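Local structure of putative transcriptional regulator (Streptomyces coelicolor, 2HXI) at residues 29-32 and 33-37; 54-58 and 59-63; 134-137 and 138-142. The protein probably binds DNA at cis-regulatory sites as a transcription factor of the TetR family. All blocks are in the same frame, centred on the assembly; numbering follows the deposited sequence.

Interaction 1: residues 29-32 and 33-37; sequences WSTE and QILDA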
loop_
_atom_site.group_PDB
_atom_site.type_symbol
_atom_site.label_atom_id
_atom_site.label_comp_id
_atom_site.label_asym_id
_atom_site.label_seq_id
_atom_site.Cartn_x
_atom_site.Cartn_y
_atom_site.Cartn_z
ATOM N N TRP B 29 -17.248 -24.753 -19.111
ATOM C CA TRP B 29 -17.442 -23.923 -17.932
ATOM C C TRP B 29 -17.696 -22.480 -18.354
ATOM O O TRP B 29 -17.229 -22.053 -19.416
ATOM C CB TRP B 29 -16.161 -23.994 -17.109
ATOM C CG TRP B 29 -15.754 -25.367 -16.729
ATOM C CD1 TRP B 29 -14.653 -26.042 -17.142
ATOM C CD2 TRP B 29 -16.430 -26.214 -15.812
ATOM N NE1 TRP B 29 -14.596 -27.291 -16.542
ATOM C CE2 TRP B 29 -15.689 -27.411 -15.713
ATOM C CE3 TRP B 29 -17.612 -26.082 -15.064
ATOM C CZ2 TRP B 29 -16.086 -28.471 -14.878
ATOM C CZ3 TRP B 29 -18.005 -27.139 -14.259
ATOM C CH2 TRP B 29 -17.240 -28.311 -14.169
ATOM N N SER B 30 -18.461 -21.730 -17.577
ATOM C CA SER B 30 -18.553 -20.294 -17.823
ATOM C C SER B 30 -17.272 -19.642 -17.300
ATOM O O SER B 30 -16.537 -20.253 -16.521
ATOM C CB SER B 30 -19.727 -19.700 -17.095
ATOM O OG SER B 30 -19.583 -19.904 -15.673
ATOM N N THR B 31 -17.050 -18.394 -17.684
ATOM C CA THR B 31 -15.944 -17.568 -17.183
ATOM C C THR B 31 -16.086 -17.470 -15.678
ATOM O O THR B 31 -15.115 -17.698 -14.946
ATOM C CB THR B 31 -15.965 -16.161 -17.824
ATOM O OG1 THR B 31 -15.916 -16.298 -19.249
ATOM C CG2 THR B 31 -14.752 -15.298 -17.383
ATOM N N GLU B 32 -17.298 -17.157 -15.224
ATOM C CA GLU B 32 -17.594 -17.137 -13.776
ATOM C C GLU B 32 -17.124 -18.396 -13.006
ATOM O O GLU B 32 -16.427 -18.281 -12.004
ATOM C CB GLU B 32 -19.063 -16.773 -13.495
ATOM C CG GLU B 32 -19.431 -15.294 -13.832
ATOM C CD GLU B 32 -19.599 -14.994 -15.351
ATOM O OE1 GLU B 32 -19.609 -15.949 -16.181
ATOM O OE2 GLU B 32 -19.738 -13.781 -15.698
ATOM N N GLN B 33 -17.459 -19.588 -13.494
ATOM C CA GLN B 33 -16.969 -20.841 -12.918
ATOM C C GLN B 33 -15.428 -21.018 -12.912
ATOM O O GLN B 33 -14.837 -21.526 -11.945
ATOM C CB GLN B 33 -17.651 -22.028 -13.599
ATOM C CG GLN B 33 -19.123 -22.128 -13.255
ATOM C CD GLN B 33 -19.781 -23.155 -14.068
ATOM O OE1 GLN B 33 -19.726 -23.108 -15.308
ATOM N NE2 GLN B 33 -20.373 -24.147 -13.399
ATOM N N ILE B 34 -14.800 -20.676 -14.028
ATOM C CA ILE B 34 -13.354 -20.673 -14.137
ATOM C C ILE B 34 -12.735 -19.754 -13.049
ATOM O O ILE B 34 -11.809 -20.156 -12.335
ATOM C CB ILE B 34 -12.922 -20.236 -15.570
ATOM C CG1 ILE B 34 -13.462 -21.268 -16.619
ATOM C CG2 ILE B 34 -11.425 -20.098 -15.659
ATOM C CD1 ILE B 34 -13.318 -20.752 -18.115
ATOM N N LEU B 35 -13.275 -18.534 -12.937
ATOM C CA LEU B 35 -12.735 -17.537 -11.990
ATOM C C LEU B 35 -12.865 -18.017 -10.536
ATOM O O LEU B 35 -11.929 -17.824 -9.732
ATOM C CB LEU B 35 -13.513 -16.234 -12.185
ATOM C CG LEU B 35 -13.236 -15.626 -13.549
ATOM C CD1 LEU B 35 -14.212 -14.459 -13.740
ATOM C CD2 LEU B 35 -11.868 -15.198 -13.729
ATOM N N ASP B 36 -13.996 -18.612 -10.210
ATOM C CA ASP B 36 -14.237 -19.184 -8.897
ATOM C C ASP B 36 -13.336 -20.394 -8.590
ATOM O O ASP B 36 -12.870 -20.581 -7.451
ATOM C CB ASP B 36 -15.711 -19.552 -8.730
ATOM C CG ASP B 36 -16.608 -18.341 -8.391
ATOM O OD1 ASP B 36 -16.116 -17.194 -8.176
ATOM O OD2 ASP B 36 -17.839 -18.552 -8.387
ATOM N N ALA B 37 -13.075 -21.221 -9.597
ATOM C CA ALA B 37 -12.110 -22.316 -9.376
ATOM C C ALA B 37 -10.739 -21.737 -9.093
ATOM O O ALA B 37 -9.979 -22.210 -8.216
ATOM C CB ALA B 37 -12.067 -23.244 -10.603
#

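Interaction 2: residues 54-58 and 59-63; sequences KLAAS and LGTDS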
loop_
_atom_site.group_PDB
_atom_site.type_symbol
_atom_site.label_atom_id
_atom_site.label_comp_id
_atom_site.label_asym_id
_atom_site.label_seq_id
_atom_site.Cartn_x
_atom_site.Cartn_y
_atom_site.Cartn_z
ATOM N N LYS B 54 -2.227 -25.487 -14.035
ATOM C CA LYS B 54 -2.946 -26.119 -12.894
ATOM C C LYS B 54 -4.436 -25.806 -12.913
ATOM O O LYS B 54 -5.290 -26.691 -12.719
ATOM C CB LYS B 54 -2.315 -25.741 -11.543
ATOM C CG LYS B 54 -3.089 -26.438 -10.315
ATOM C CD LYS B 54 -2.450 -26.052 -8.934
ATOM C CE LYS B 54 -2.965 -26.949 -7.756
ATOM N NZ LYS B 54 -2.723 -26.351 -6.353
ATOM N N LEU B 55 -4.766 -24.533 -13.220
ATOM C CA LEU B 55 -6.161 -24.152 -13.294
ATOM C C LEU B 55 -6.855 -24.980 -14.379
ATOM O O LEU B 55 -7.935 -25.541 -14.167
ATOM C CB LEU B 55 -6.295 -22.637 -13.633
ATOM C CG LEU B 55 -7.737 -22.162 -13.797
ATOM C CD1 LEU B 55 -8.606 -22.355 -12.549
ATOM C CD2 LEU B 55 -7.672 -20.617 -14.175
ATOM N N ALA B 56 -6.210 -25.118 -15.549
ATOM C CA ALA B 56 -6.849 -25.854 -16.663
ATOM C C ALA B 56 -7.115 -27.325 -16.294
ATOM O O ALA B 56 -8.167 -27.900 -16.609
ATOM C CB ALA B 56 -5.953 -25.771 -17.917
ATOM N N ALA B 57 -6.119 -27.893 -15.657
ATOM C CA ALA B 57 -6.119 -29.276 -15.234
ATOM C C ALA B 57 -7.231 -29.530 -14.222
ATOM O O ALA B 57 -7.896 -30.528 -14.297
ATOM C CB ALA B 57 -4.806 -29.595 -14.610
ATOM N N SER B 58 -7.462 -28.582 -13.324
ATOM C CA SER B 58 -8.548 -28.694 -12.349
ATOM C C SER B 58 -9.931 -28.663 -13.020
ATOM O O SER B 58 -10.933 -29.182 -12.467
ATOM C CB SER B 58 -8.356 -27.555 -11.330
ATOM O OG SER B 58 -8.976 -26.355 -11.776
ATOM N N LEU B 59 -10.029 -28.039 -14.184
ATOM C CA LEU B 59 -11.287 -27.897 -14.892
ATOM C C LEU B 59 -11.495 -28.998 -15.939
ATOM O O LEU B 59 -12.487 -28.996 -16.687
ATOM C CB LEU B 59 -11.360 -26.508 -15.501
ATOM C CG LEU B 59 -11.410 -25.383 -14.452
ATOM C CD1 LEU B 59 -10.946 -24.047 -15.059
ATOM C CD2 LEU B 59 -12.866 -25.293 -13.794
ATOM N N GLY B 60 -10.490 -29.844 -16.061
ATOM C CA GLY B 60 -10.481 -30.942 -17.051
ATOM C C GLY B 60 -10.419 -30.401 -18.458
ATOM O O GLY B 60 -11.034 -30.946 -19.409
ATOM N N THR B 61 -9.623 -29.338 -18.604
ATOM C CA THR B 61 -9.560 -28.700 -19.870
ATOM C C THR B 61 -8.107 -28.384 -20.151
ATOM O O THR B 61 -7.265 -28.865 -19.472
ATOM C CB THR B 61 -10.569 -27.475 -19.971
ATOM O OG1 THR B 61 -10.680 -27.070 -21.349
ATOM C CG2 THR B 61 -10.165 -26.343 -19.069
ATOM N N ASP B 62 -7.815 -27.611 -21.176
ATOM C CA ASP B 62 -6.401 -27.294 -21.393
ATOM C C ASP B 62 -6.131 -25.798 -21.388
ATOM O O ASP B 62 -7.028 -25.026 -21.513
ATOM C CB ASP B 62 -5.841 -27.955 -22.636
ATOM C CG ASP B 62 -6.667 -27.712 -23.851
ATOM O OD1 ASP B 62 -7.074 -26.540 -24.116
ATOM O OD2 ASP B 62 -6.885 -28.739 -24.552
ATOM N N SER B 63 -4.855 -25.429 -21.268
ATOM C CA SER B 63 -4.486 -24.050 -21.105
ATOM C C SER B 63 -4.949 -23.311 -22.354
ATOM O O SER B 63 -5.563 -22.270 -22.257
ATOM C CB SER B 63 -2.983 -23.912 -20.809
ATOM O OG SER B 63 -2.636 -24.725 -19.687
#

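Interaction 3: residues 134-137 and 138-142; sequences RLMM and EEVLQ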
loop_
_atom_site.group_PDB
_atom_site.type_symbol
_atom_site.label_atom_id
_atom_site.label_comp_id
_atom_site.label_asym_id
_atom_site.label_seq_id
_atom_site.Cartn_x
_atom_site.Cartn_y
_atom_site.Cartn_z
ATOM N N ARG B 134 -18.365 -3.369 -9.486
ATOM C CA ARG B 134 -19.579 -2.564 -9.563
ATOM C C ARG B 134 -20.377 -2.485 -8.237
ATOM O O ARG B 134 -20.819 -1.373 -7.840
ATOM C CB ARG B 134 -20.458 -2.951 -10.767
ATOM C CG ARG B 134 -19.824 -2.507 -12.115
ATOM C CD ARG B 134 -20.744 -2.912 -13.306
ATOM N NE ARG B 134 -20.237 -2.448 -14.608
ATOM C CZ ARG B 134 -19.644 -3.231 -15.527
ATOM N NH1 ARG B 134 -19.486 -4.548 -15.329
ATOM N NH2 ARG B 134 -19.175 -2.700 -16.648
ATOM N N LEU B 135 -20.596 -3.618 -7.582
ATOM C CA LEU B 135 -21.321 -3.618 -6.313
ATOM C C LEU B 135 -20.607 -2.800 -5.253
ATOM O O LEU B 135 -21.232 -2.066 -4.409
ATOM C CB LEU B 135 -21.477 -5.015 -5.753
ATOM C CG LEU B 135 -22.538 -5.856 -6.425
ATOM C CD1 LEU B 135 -22.472 -7.315 -5.913
ATOM C CD2 LEU B 135 -23.929 -5.248 -6.114
HETATM N N MSE B 136 -19.292 -2.937 -5.227
HETATM C CA MSE B 136 -18.504 -2.196 -4.228
HETATM C C MSE B 136 -18.564 -0.700 -4.536
HETATM O O MSE B 136 -18.804 0.126 -3.632
HETATM C CB MSE B 136 -17.049 -2.756 -4.152
HETATM C CG MSE B 136 -16.154 -1.908 -3.189
HETATM SE SE MSE B 136 -15.401 -0.300 -3.926
HETATM C CE MSE B 136 -14.206 -1.047 -5.302
HETATM N N MSE B 137 -18.331 -0.333 -5.817
HETATM C CA MSE B 137 -18.402 1.034 -6.221
HETATM C C MSE B 137 -19.740 1.659 -5.990
HETATM O O MSE B 137 -19.759 2.798 -5.520
HETATM C CB MSE B 137 -17.988 1.154 -7.683
HETATM C CG MSE B 137 -16.487 0.897 -7.791
HETATM SE SE MSE B 137 -16.106 0.725 -9.759
HETATM C CE MSE B 137 -15.763 2.544 -9.973
ATOM N N GLU B 138 -20.835 0.909 -6.280
ATOM C CA GLU B 138 -22.199 1.439 -6.109
ATOM C C GLU B 138 -22.376 1.847 -4.613
ATOM O O GLU B 138 -22.902 2.926 -4.269
ATOM C CB GLU B 138 -23.257 0.412 -6.546
ATOM C CG GLU B 138 -24.689 0.942 -6.373
ATOM C CD GLU B 138 -24.996 2.157 -7.259
ATOM O OE1 GLU B 138 -24.269 2.472 -8.239
ATOM O OE2 GLU B 138 -26.010 2.791 -6.955
ATOM N N GLU B 139 -21.955 0.971 -3.709
ATOM C CA GLU B 139 -22.179 1.292 -2.289
ATOM C C GLU B 139 -21.309 2.472 -1.837
ATOM O O GLU B 139 -21.787 3.341 -1.061
ATOM C CB GLU B 139 -21.947 0.032 -1.443
ATOM C CG GLU B 139 -21.980 0.326 0.108
ATOM C CD GLU B 139 -23.335 0.825 0.651
ATOM O OE1 GLU B 139 -24.325 0.992 -0.109
ATOM O OE2 GLU B 139 -23.385 1.116 1.879
ATOM N N VAL B 140 -20.041 2.501 -2.230
ATOM C CA VAL B 140 -19.186 3.624 -1.846
ATOM C C VAL B 140 -19.778 4.958 -2.352
ATOM O O VAL B 140 -19.928 5.945 -1.629
ATOM C CB VAL B 140 -17.732 3.394 -2.318
ATOM C CG1 VAL B 140 -16.885 4.612 -1.965
ATOM C CG2 VAL B 140 -17.125 2.119 -1.641
ATOM N N LEU B 141 -20.204 4.945 -3.611
ATOM C CA LEU B 141 -20.711 6.163 -4.224
ATOM C C LEU B 141 -22.053 6.591 -3.559
ATOM O O LEU B 141 -22.281 7.788 -3.329
ATOM C CB LEU B 141 -20.886 5.926 -5.737
ATOM C CG LEU B 141 -19.592 5.799 -6.573
ATOM C CD1 LEU B 141 -19.761 5.246 -8.020
ATOM C CD2 LEU B 141 -18.791 7.108 -6.537
ATOM N N GLN B 142 -22.938 5.639 -3.233
ATOM C CA GLN B 142 -24.204 5.967 -2.567
ATOM C C GLN B 142 -23.882 6.550 -1.184
ATOM O O GLN B 142 -24.477 7.538 -0.758
ATOM C CB GLN B 142 -25.099 4.711 -2.444
ATOM C CG GLN B 142 -25.711 4.283 -3.764
ATOM C CD GLN B 142 -26.828 5.242 -4.248
ATOM O OE1 GLN B 142 -27.154 6.238 -3.594
ATOM N NE2 GLN B 142 -27.421 4.921 -5.383
#

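Interaction 1: residues 29-32 and 33-37
Ser30 stands at the N-cap of helix 31-43, and from its carbonyl onward the backbone settles into i to i+4 bonding: Ile34 N reaches Ser30 O at 3.1 Å, Leu35 N bonds Thr31 O and Asp36 N bonds Glu32 O. The side chains of Ser30 and Gln33 close the cap in both directions. Ser30 OG accepts from Gln33 N at 3.1 Å, a nearly straight bond, because OG sits between its own backbone N and carbonyl carbon (chi1 60°), which directs it at the N-H of Gln33. In return Gln33, extended beyond CG, reaches back toward Ser30 with its amide, and OE1 takes the Ser30 N-H at 2.9 Å, in the carbonyl plane and on a lone pair. The same OE1 also accepts from Ser30 OG at 3.2 Å, this time from a donor tilted 31° out of that plane, so two donors of one residue fix the amide's rotation. Trp29 lies across the amide, the ring and amide planes 76° apart. Gln33 OE1 meets the indole at its edge, 3.7 Å from Trp29 CE3, while Trp29 CB rests on Ile34 CG1 at 3.9 Å. The indole N-H, Trp29 NE1, goes elsewhere, to Leu59 O after helix 52-58. On another side of the turn Thr31 CG2 runs alongside Leu35 CD1 at 3.8 Å, both side chains touching Phe70; further along, Asp36 is salt-bridged to Arg83. This reciprocal pairing of Ser30 and Gln33 is a capping box, here opening the first helix of a TetR-type DNA-binding domain.

Interaction 2: residues 54-58 and 59-63
Leu55 and Leu59 meet through their methyls where helix 52-58 ends, Leu55 CD1 lying 3.8 Å from Leu59 CD1 as the two side chains cross obliquely. Their first torsions differ: Leu55 carries CG anti to its backbone N (chi1 177°), whereas Leu59 turns CG back beside its own N (chi1 -65°), and this brings the two ends together over the last turn. Leu66 of the next helix packs on both. Ser58 turns its hydroxyl back into the same turn, where OG bonds Leu55 O at 2.7 Å. That carbonyl also receives a weak bond from Leu59 N. Past Leu59 the chain leaves the helix at Gly60, whose positive phi favours glycine. Two bonds then run back into the last turn: Thr61 N gives to Ala56 O at 2.9 Å, and Gly60 N reaches Ala57 O at 3.2 Å from above the carbonyl plane, a Schellman motif. Thr61 puts CG2 3.5 Å from Ala56 O, tucking the methyl against the carbonyl that its own N-H grips. The chain then passes close to Ala56, whose CB packs against it at Ser63, 3.5 Å from Ser63 N and 3.9 Å from Ser63 OG. Asp62 is the N-cap of helix 63-66, and its OD1 is hydrogen-bonded to Ser65 OG and Ser64 OG. Within the predicted helix-turn-helix, the chemistry implies a turn fixed chiefly by backbone bonds to the helix-end carbonyls, with Ser58 OG adding a side-chain bond to the Leu55 carbonyl, and Leu55 and Leu59 giving the apolar contact.

Interaction 3: residues 134-137 and 138-142
Met136 and Val140, one turn apart on helix 131-146, lie side by side and point the same way in the all-helical C-terminal domain of this TetR-family protein. Both are packed on Tyr158 of helix 154-173. Met136, a selenomethionine, starts with CG anti to its backbone N (chi1 175°) and then bends at both following torsions, which carries the selenium forward along the helix until SE is 3.7 Å from Val140 CG2. Beneath them the backbone bond from Val140 N to Met136 O, 3.0 Å long, is nearly straight (171°) and lies in the carbonyl plane.

The next pair round the helix is looser. Selenomethionine Met137 offers only CB to Leu141, with CD1 of the leucine 4.5 Å away; Leu141 instead folds over the backbone, its CG 3.2 Å from Met137 O, the carbonyl that Leu141 N bonds, and its side chain also packs on Ile154. With Leu141 cut back to an alanine, a gap is likely to open beside Ile154, and the Met137 carbonyl would lose the cover of CG and CD1.

The polar side chains turn to other partners. Glu139 reaches within the subunit to Arg101, in a salt bridge, and to Tyr92. Arg134 and Glu138 face the second subunit: Arg134 NE bonds Gly196 O there, while on Glu138 OE1 takes Leu205 N and OE2 takes Ala204 N of that subunit. Such a double grip probably favours a charged carboxylate. The Glu138 carboxylate is steadied further from one turn on, where Gln142 NE2 donates to Glu138 OE2 at 3.0 Å, nearly in the amide's own plane.

Interactions 1 and 2 belong together in the DNA-binding region: their centres are about 11 Å apart, and they touch where the indole of interaction 1 meets the turn of interaction 2 and where Ile34 and Ala37 pack on Leu59. One caps the start of helix 31-43 and the other finishes helix 52-58, so both work at helix ends, partly buried, with the capping done by a side-chain box in the first and mainly by backbone bonds in the second. Interaction 3 sits in the middle of a helix, about 34 Å from interaction 2 between centres and largely buried. There the helical bonding is regular, and its polar side chains serve the subunit interface as well as the fold.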